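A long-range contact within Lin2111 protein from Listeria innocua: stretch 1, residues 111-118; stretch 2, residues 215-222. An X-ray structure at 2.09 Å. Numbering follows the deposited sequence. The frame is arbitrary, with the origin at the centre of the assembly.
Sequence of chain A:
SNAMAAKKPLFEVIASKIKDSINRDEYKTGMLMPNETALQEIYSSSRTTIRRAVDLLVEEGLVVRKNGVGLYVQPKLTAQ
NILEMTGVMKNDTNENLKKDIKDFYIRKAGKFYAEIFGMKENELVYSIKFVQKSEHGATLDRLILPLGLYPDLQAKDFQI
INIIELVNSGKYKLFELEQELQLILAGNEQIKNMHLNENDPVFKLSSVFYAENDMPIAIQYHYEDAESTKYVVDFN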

# COMPACT_ATOMS: atom_id res chain seq x y z
N LYS A 111 17.40 -15.03 10.79
CA LYS A 111 16.65 -14.69 12.00
C LYS A 111 15.65 -13.54 11.83
O LYS A 111 14.50 -13.65 12.25
CB LYS A 111 17.60 -14.36 13.15
CG LYS A 111 17.78 -15.50 14.14
CD LYS A 111 18.35 -16.74 13.47
CE LYS A 111 17.82 -18.00 14.12
NZ LYS A 111 16.34 -18.08 13.96
N PHE A 112 16.11 -12.45 11.23
CA PHE A 112 15.30 -11.24 11.13
C PHE A 112 14.02 -11.44 10.33
O PHE A 112 12.94 -11.05 10.78
CB PHE A 112 16.13 -10.09 10.55
CG PHE A 112 15.36 -8.81 10.41
CD1 PHE A 112 15.00 -8.08 11.53
CD2 PHE A 112 14.98 -8.35 9.16
CE1 PHE A 112 14.29 -6.90 11.41
CE2 PHE A 112 14.26 -7.17 9.03
CZ PHE A 112 13.92 -6.45 10.16
N TYR A 113 14.12 -12.05 9.16
CA TYR A 113 12.95 -12.29 8.32
C TYR A 113 12.09 -13.44 8.83
O TYR A 113 10.87 -13.40 8.73
CB TYR A 113 13.34 -12.53 6.86
CG TYR A 113 13.90 -11.30 6.18
CD1 TYR A 113 13.26 -10.07 6.27
CD2 TYR A 113 15.06 -11.37 5.43
CE1 TYR A 113 13.77 -8.95 5.65
CE2 TYR A 113 15.58 -10.26 4.80
CZ TYR A 113 14.93 -9.05 4.92
OH TYR A 113 15.45 -7.94 4.29
N ALA A 114 12.74 -14.48 9.35
CA ALA A 114 12.03 -15.63 9.91
C ALA A 114 11.07 -15.17 11.00
O ALA A 114 9.95 -15.68 11.11
CB ALA A 114 13.00 -16.65 10.46
N GLU A 115 11.51 -14.21 11.80
CA GLU A 115 10.71 -13.69 12.89
C GLU A 115 9.52 -12.86 12.37
O GLU A 115 8.42 -12.94 12.92
CB GLU A 115 11.58 -12.86 13.84
CG GLU A 115 10.81 -11.91 14.74
CD GLU A 115 10.59 -10.55 14.10
OE1 GLU A 115 11.50 -10.09 13.37
OE2 GLU A 115 9.52 -9.95 14.32
N ILE A 116 9.75 -12.08 11.32
CA ILE A 116 8.68 -11.30 10.71
C ILE A 116 7.62 -12.18 10.04
O ILE A 116 6.43 -11.96 10.21
CB ILE A 116 9.23 -10.30 9.68
CG1 ILE A 116 10.02 -9.20 10.39
CG2 ILE A 116 8.08 -9.70 8.87
CD1 ILE A 116 10.84 -8.33 9.46
N PHE A 117 8.06 -13.16 9.26
CA PHE A 117 7.14 -14.04 8.55
C PHE A 117 6.61 -15.13 9.46
O PHE A 117 5.66 -15.83 9.12
CB PHE A 117 7.82 -14.68 7.33
CG PHE A 117 8.01 -13.73 6.18
CD1 PHE A 117 6.92 -13.31 5.43
CD2 PHE A 117 9.27 -13.27 5.84
CE1 PHE A 117 7.09 -12.44 4.37
CE2 PHE A 117 9.45 -12.40 4.78
CZ PHE A 117 8.36 -11.98 4.05
N GLY A 118 7.23 -15.28 10.63
CA GLY A 118 6.92 -16.39 11.51
C GLY A 118 7.23 -17.70 10.81
O GLY A 118 6.40 -18.61 10.81
N MSE A 215 -1.38 -13.11 8.55
CA MSE A 215 -0.30 -13.86 7.91
C MSE A 215 0.48 -13.00 6.91
O MSE A 215 -0.01 -12.70 5.82
CB MSE A 215 -0.85 -15.09 7.19
CG MSE A 215 0.24 -15.88 6.46
SE MSE A 215 -0.51 -17.05 5.10
CE MSE A 215 -0.71 -18.65 6.19
N PRO A 216 1.72 -12.62 7.28
CA PRO A 216 2.58 -11.83 6.39
C PRO A 216 2.96 -12.68 5.18
O PRO A 216 3.33 -13.84 5.35
CB PRO A 216 3.82 -11.56 7.24
CG PRO A 216 3.44 -11.94 8.65
CD PRO A 216 2.42 -13.02 8.51
N ILE A 217 2.84 -12.12 3.98
CA ILE A 217 3.18 -12.85 2.77
C ILE A 217 4.31 -12.18 2.00
O ILE A 217 4.94 -12.81 1.15
CB ILE A 217 1.95 -13.02 1.84
CG1 ILE A 217 1.42 -11.66 1.39
CG2 ILE A 217 0.85 -13.83 2.54
CD1 ILE A 217 0.22 -11.75 0.46
N ALA A 218 4.57 -10.92 2.30
CA ALA A 218 5.62 -10.19 1.59
C ALA A 218 6.12 -8.97 2.36
O ALA A 218 5.39 -8.38 3.15
CB ALA A 218 5.15 -9.79 0.20
N ILE A 219 7.37 -8.61 2.12
CA ILE A 219 7.95 -7.41 2.71
C ILE A 219 8.59 -6.57 1.62
O ILE A 219 9.26 -7.11 0.74
CB ILE A 219 9.04 -7.75 3.73
CG1 ILE A 219 8.47 -8.56 4.89
CG2 ILE A 219 9.69 -6.47 4.25
CD1 ILE A 219 9.54 -9.15 5.77
N GLN A 220 8.41 -5.26 1.71
CA GLN A 220 9.07 -4.33 0.80
C GLN A 220 9.72 -3.19 1.57
O GLN A 220 9.15 -2.66 2.52
CB GLN A 220 8.07 -3.75 -0.19
CG GLN A 220 8.66 -2.77 -1.19
CD GLN A 220 7.63 -2.33 -2.22
OE1 GLN A 220 6.43 -2.46 -1.99
NE2 GLN A 220 8.09 -1.85 -3.37
N TYR A 221 10.93 -2.82 1.16
CA TYR A 221 11.60 -1.65 1.70
C TYR A 221 11.85 -0.72 0.54
O TYR A 221 12.41 -1.13 -0.48
CB TYR A 221 12.93 -2.02 2.36
CG TYR A 221 12.81 -2.99 3.50
CD1 TYR A 221 12.24 -2.61 4.71
CD2 TYR A 221 13.24 -4.31 3.37
CE1 TYR A 221 12.12 -3.50 5.76
CE2 TYR A 221 13.12 -5.21 4.41
CZ TYR A 221 12.57 -4.79 5.61
OH TYR A 221 12.45 -5.69 6.65
N HIS A 222 11.39 0.51 0.67
CA HIS A 222 11.56 1.51 -0.37
C HIS A 222 12.34 2.69 0.20
O HIS A 222 12.05 3.16 1.30
CB HIS A 222 10.19 1.96 -0.88
CG HIS A 222 10.24 3.14 -1.80
ND1 HIS A 222 10.60 3.04 -3.13
CD2 HIS A 222 9.98 4.45 -1.58
CE1 HIS A 222 10.56 4.23 -3.69
NE2 HIS A 222 10.19 5.11 -2.77
O HOH W 1 4.14 -16.12 6.83

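Residues 111-117 form the last turns of a helix, and residues 215-222 form a strand. The helix lies across the strand, with an angle of 134° between their N-to-C directions and a closest approach of 9.1 Å between axes. No direct hydrogen bond joins the stretches. The contact is mainly apolar packing, with one water bridge, and buries 385 Å² in all.

The strand presents Pro 216, Ile 219 and Tyr 221 toward the helix. Ile 217 and Ala 218 point their CA-to-CB bonds away, so they meet the helix through backbone atoms.

Phe 112 points toward the strand and meets the end of Tyr 221: CE2 of Phe 112 lies 3.3 Å from OH of Tyr 221. The hydroxyl sits at the edge of the Phe 112 ring, near its plane. A ring edge carries slight positive charge, so an oxygen is a tolerable neighbour there.

Tyr 113 leaves its backbone sideways, but its ring reaches the strand. CD1 of Tyr 113 is 3.9 Å from CD1 of Ile 219, a van der Waals contact. Further out, OH of Tyr 113 lies 3.6 Å from CE2 of Tyr 221, at the edge of that ring. The Tyr 113 hydroxyl is hydrogen-bonded elsewhere in the structure.

Ala 114 and Glu 115 are out of reach. Ile 116 packs by CG2 at 3.5 Å from CD1 of Ile 219. Its backbone also takes part: O of Ile 116 is 3.4 Å from CG of Pro 216.

Phe 117 has the largest area covered by the other stretch, 90 Å². Its ring runs along the strand backbone. CD1 of Phe 117 is 3.6 Å from O of Pro 216, and CE1 of Phe 117 is 3.6 Å from N of Ala 218. These backbone atoms lie at the ring edge. CE2 of Phe 117 also comes to 3.4 Å from CD1 of Ile 219. That one methyl therefore touches Tyr 113, Ile 116 and Phe 117, and ties three helix side chains to a single strand residue.

The backbones come nearest here, with CA of Phe 117 and CA of Pro 216 5.5 Å apart. Water 1 bridges them. The O atom of water 1 lies 2.8 Å from O of Phe 117 and 2.8 Å from O of Pro 216. The water donates to both, and so links two acceptors that could not bond to each other.

Gly 118 leaves the helical conformation with positive phi, which favours glycine. It does not touch the strand.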